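Local coordinates for periplasmic beta-glucosidase (Pseudomonas aeruginosa, PDB 6R5T), which probably hydrolyses terminal, non-reducing beta-D-glucosyl residues, releasing beta-D-glucose, as a glycoside hydrolase of family 3 in the periplasm, at residues Arg131-Gly136 with Leu563-Pro568. The protein carries 1 engineered substitution. Numbering follows the deposited sequence.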
ATOM      1  N   ARG A 131       6.134  -7.888   1.349  1.00 12.54           N
ATOM      2  CA  ARG A 131       4.749  -7.955   1.865  1.00 13.84           C
ATOM      3  C   ARG A 131       3.719  -7.639   0.762  1.00 14.36           C
ATOM      4  O   ARG A 131       2.475  -7.701   1.059  1.00 15.71           O
ATOM      5  CB  ARG A 131       4.578  -6.978   3.017  1.00 12.65           C
ATOM      6  CG  ARG A 131       5.382  -7.349   4.249  1.00 12.75           C
ATOM      7  CD  ARG A 131       5.237  -6.299   5.333  1.00 14.63           C
ATOM      8  NE  ARG A 131       5.843  -6.792   6.571  1.00 14.60           N
ATOM      9  CZ  ARG A 131       6.048  -6.055   7.642  1.00 17.23           C
ATOM     10  NH1 ARG A 131       5.650  -4.781   7.669  1.00 20.23           N
ATOM     11  NH2 ARG A 131       6.568  -6.614   8.702  1.00 18.89           N
ATOM     12  N   ASP A 132       4.161  -7.355  -0.450  1.00 12.68           N
ATOM     13  CA  ASP A 132       3.267  -6.939  -1.550  1.00 12.85           C
ATOM     14  C   ASP A 132       3.466  -7.914  -2.689  1.00 13.81           C
ATOM     15  O   ASP A 132       4.424  -7.830  -3.425  1.00 15.21           O
ATOM     16  CB  ASP A 132       3.533  -5.506  -1.973  1.00 13.69           C
ATOM     17  CG  ASP A 132       2.508  -4.930  -2.941  1.00 16.17           C
ATOM     18  OD1 ASP A 132       1.963  -5.694  -3.795  1.00 15.57           O
ATOM     19  OD2 ASP A 132       2.226  -3.697  -2.765  1.00 17.03           O
ATOM     20  N   ALA A 133       2.496  -8.823  -2.835  1.00 13.29           N
ATOM     21  CA  ALA A 133       2.576  -9.901  -3.830  1.00 13.60           C
ATOM     22  C   ALA A 133       2.606  -9.379  -5.280  1.00 12.69           C
ATOM     23  O   ALA A 133       2.927 -10.143  -6.178  1.00 13.37           O
ATOM     24  CB  ALA A 133       1.384 -10.836  -3.621  1.00 13.67           C
ATOM     25  N   ARG A 134       2.227  -8.129  -5.542  1.00 11.18           N
ATOM     26  CA  ARG A 134       2.206  -7.617  -6.948  1.00 10.50           C
ATOM     27  C   ARG A 134       3.612  -7.454  -7.515  1.00 11.78           C
ATOM     28  O   ARG A 134       3.782  -7.503  -8.738  1.00 11.55           O
ATOM     29  CB  ARG A 134       1.520  -6.252  -6.990  1.00 10.60           C
ATOM     30  CG  ARG A 134       0.059  -6.300  -6.577  1.00 10.83           C
ATOM     31  CD  ARG A 134      -0.515  -4.900  -6.538  1.00 10.93           C
ATOM     32  NE  ARG A 134      -0.042  -4.182  -5.374  1.00 11.13           N
ATOM     33  CZ  ARG A 134      -0.467  -2.975  -5.034  1.00 11.58           C
ATOM     34  NH1 ARG A 134      -1.320  -2.317  -5.790  1.00 12.89           N
ATOM     35  NH2 ARG A 134       0.011  -2.394  -3.963  1.00 12.74           N
ATOM     36  N   TRP A 135       4.593  -7.252  -6.661  1.00 10.87           N
ATOM     37  CA  TRP A 135       5.971  -6.935  -7.121  1.00 11.49           C
ATOM     38  C   TRP A 135       6.575  -8.155  -7.851  1.00 13.29           C
ATOM     39  O   TRP A 135       6.586  -9.250  -7.292  1.00 14.29           O
ATOM     40  CB  TRP A 135       6.780  -6.526  -5.902  1.00 10.92           C
ATOM     41  CG  TRP A 135       8.153  -5.978  -6.194  1.00 11.71           C
ATOM     42  CD1 TRP A 135       8.452  -4.936  -7.010  1.00 13.37           C
ATOM     43  CD2 TRP A 135       9.384  -6.297  -5.529  1.00 11.45           C
ATOM     44  NE1 TRP A 135       9.784  -4.614  -6.930  1.00 13.92           N
ATOM     45  CE2 TRP A 135      10.373  -5.414  -6.005  1.00 12.16           C
ATOM     46  CE3 TRP A 135       9.751  -7.233  -4.561  1.00 11.43           C
ATOM     47  CZ2 TRP A 135      11.691  -5.422  -5.539  1.00 12.96           C
ATOM     48  CZ3 TRP A 135      11.061  -7.276  -4.127  1.00 10.99           C
ATOM     49  CH2 TRP A 135      12.026  -6.362  -4.604  1.00 11.39           C
ATOM     50  N   GLY A 136       7.164  -7.947  -9.025  1.00 14.32           N
ATOM     51  CA  GLY A 136       7.676  -9.067  -9.817  1.00 17.84           C
ATOM     52  C   GLY A 136       8.889  -9.706  -9.188  1.00 16.67           C
ATOM     53  O   GLY A 136       9.145 -10.873  -9.441  1.00 19.36           O
ATOM     54  N   LEU A 563       4.448 -22.407   3.180  1.00 12.25           N
ATOM     55  CA  LEU A 563       4.500 -21.028   2.658  1.00 12.15           C
ATOM     56  C   LEU A 563       5.353 -20.150   3.544  1.00 11.34           C
ATOM     57  O   LEU A 563       5.202 -20.213   4.775  1.00 12.17           O
ATOM     58  CB  LEU A 563       3.113 -20.432   2.509  1.00 11.87           C
ATOM     59  CG  LEU A 563       2.181 -21.221   1.606  1.00 12.60           C
ATOM     60  CD1 LEU A 563       0.843 -20.525   1.575  1.00 12.96           C
ATOM     61  CD2 LEU A 563       2.753 -21.395   0.188  1.00 12.15           C
ATOM     62  N   THR A 564       6.130 -19.251   2.932  1.00 11.46           N
ATOM     63  CA  THR A 564       6.820 -18.185   3.711  1.00 11.76           C
ATOM     64  C   THR A 564       6.268 -16.804   3.357  1.00 11.22           C
ATOM     65  O   THR A 564       6.873 -15.792   3.729  1.00 11.97           O
ATOM     66  CB  THR A 564       8.330 -18.211   3.472  1.00 11.59           C
ATOM     67  OG1 THR A 564       8.632 -17.860   2.113  1.00 12.93           O
ATOM     68  CG2 THR A 564       8.909 -19.574   3.837  1.00 12.70           C
ATOM     69  N   MET A 565       5.206 -16.776   2.568  1.00 11.83           N
ATOM     70  CA  MET A 565       4.492 -15.511   2.259  1.00 11.81           C
ATOM     71  C   MET A 565       3.014 -15.866   2.221  1.00 13.78           C
ATOM     72  O   MET A 565       2.632 -16.932   1.686  1.00 13.44           O
ATOM     73  CB  MET A 565       4.997 -14.972   0.931  1.00 13.57           C
ATOM     74  CG  MET A 565       4.578 -13.552   0.640  1.00 14.72           C
ATOM     75  SD  MET A 565       5.571 -12.906  -0.739  1.00 14.82           S
ATOM     76  CE  MET A 565       4.759 -11.325  -0.929  1.00 16.77           C
ATOM     77  N   SER A 566       2.211 -15.015   2.809  1.00 11.68           N
ATOM     78  CA  SER A 566       0.736 -15.169   2.915  1.00 13.46           C
ATOM     79  C   SER A 566       0.139 -15.078   1.507  1.00 13.06           C
ATOM     80  O   SER A 566       0.604 -14.252   0.710  1.00 14.06           O
ATOM     81  CB  SER A 566       0.238 -14.068   3.800  1.00 14.70           C
ATOM     82  OG  SER A 566       0.693 -14.268   5.127  1.00 17.36           O
ATOM     83  N   PHE A 567      -0.865 -15.900   1.179  1.00 12.38           N
ATOM     84  CA  PHE A 567      -1.525 -15.850  -0.140  1.00 12.75           C
ATOM     85  C   PHE A 567      -2.820 -15.075   0.014  1.00 12.20           C
ATOM     86  O   PHE A 567      -3.731 -15.550   0.709  1.00 13.13           O
ATOM     87  CB  PHE A 567      -1.785 -17.244  -0.691  1.00 12.43           C
ATOM     88  CG  PHE A 567      -0.614 -17.861  -1.413  1.00 11.67           C
ATOM     89  CD1 PHE A 567       0.686 -17.727  -0.975  1.00 12.82           C
ATOM     90  CD2 PHE A 567      -0.826 -18.632  -2.545  1.00 12.56           C
ATOM     91  CE1 PHE A 567       1.759 -18.294  -1.653  1.00 13.86           C
ATOM     92  CE2 PHE A 567       0.244 -19.247  -3.179  1.00 14.10           C
ATOM     93  CZ  PHE A 567       1.538 -19.063  -2.772  1.00 14.98           C
ATOM     94  N   PRO A 568      -2.922 -13.873  -0.579  1.00 13.91           N
ATOM     95  CA  PRO A 568      -4.103 -13.055  -0.407  1.00 13.98           C
ATOM     96  C   PRO A 568      -5.260 -13.728  -1.126  1.00 14.41           C
ATOM     97  O   PRO A 568      -5.034 -14.357  -2.144  1.00 14.32           O
ATOM     98  CB  PRO A 568      -3.803 -11.729  -1.115  1.00 15.70           C
ATOM     99  CG  PRO A 568      -2.315 -11.734  -1.326  1.00 17.01           C
ATOM    100  CD  PRO A 568      -1.902 -13.189  -1.414  1.00 15.14           C
TER
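A type I beta turn, Asp132 to Trp135, in the loop that follows barrel strand 121-122 supplies one side of this buried contact; the other is the loop segment 563-568. The turn is closed by Trp135 N donating to Asp132 O, at 3.3 Å. Met565 does most of the touching. Its CG lies anti to the backbone N (chi1 -167°) and the chain runs on extended through SD, so that the terminal methyl arrives end-on at the turn's backbone: CE is 3.9 Å from Ala133 N and 4.0 Å from Asp132 N, both van der Waals approaches. The CB of Ala133 also points across, passing 4.3 Å from Met565 CE and 4.4 Å from Pro568 CG. These two CB separations indicate apolar contact, and only 147 Å² is buried in all. In family 3 terms the pair joins a loop of the TIM-barrel N-terminal region to one within the C-terminal region, with 426 residues between the segments and away from the glycan pocket. The carboxylate of Asp132, the turn's first residue, bonds to Arg134. Its OD1 takes Arg134 N on the anti lone pair, an Asx turn, and Arg134 NE on the syn one, the latter nearly straight at 173°. OD2 receives Arg134 NH2 at 2.8 Å, so carboxylate and guanidinium meet side-on and almost coplanar, a salt bridge that should fix the rotation of both groups. Arg134 NH1 reaches further, to Gly572 O and Val574 O of the second subunit, while Arg521 binds the carbonyls of Ala133 and Arg134. On the other segment, Ser566 OG is hydrogen-bonded to Glu144.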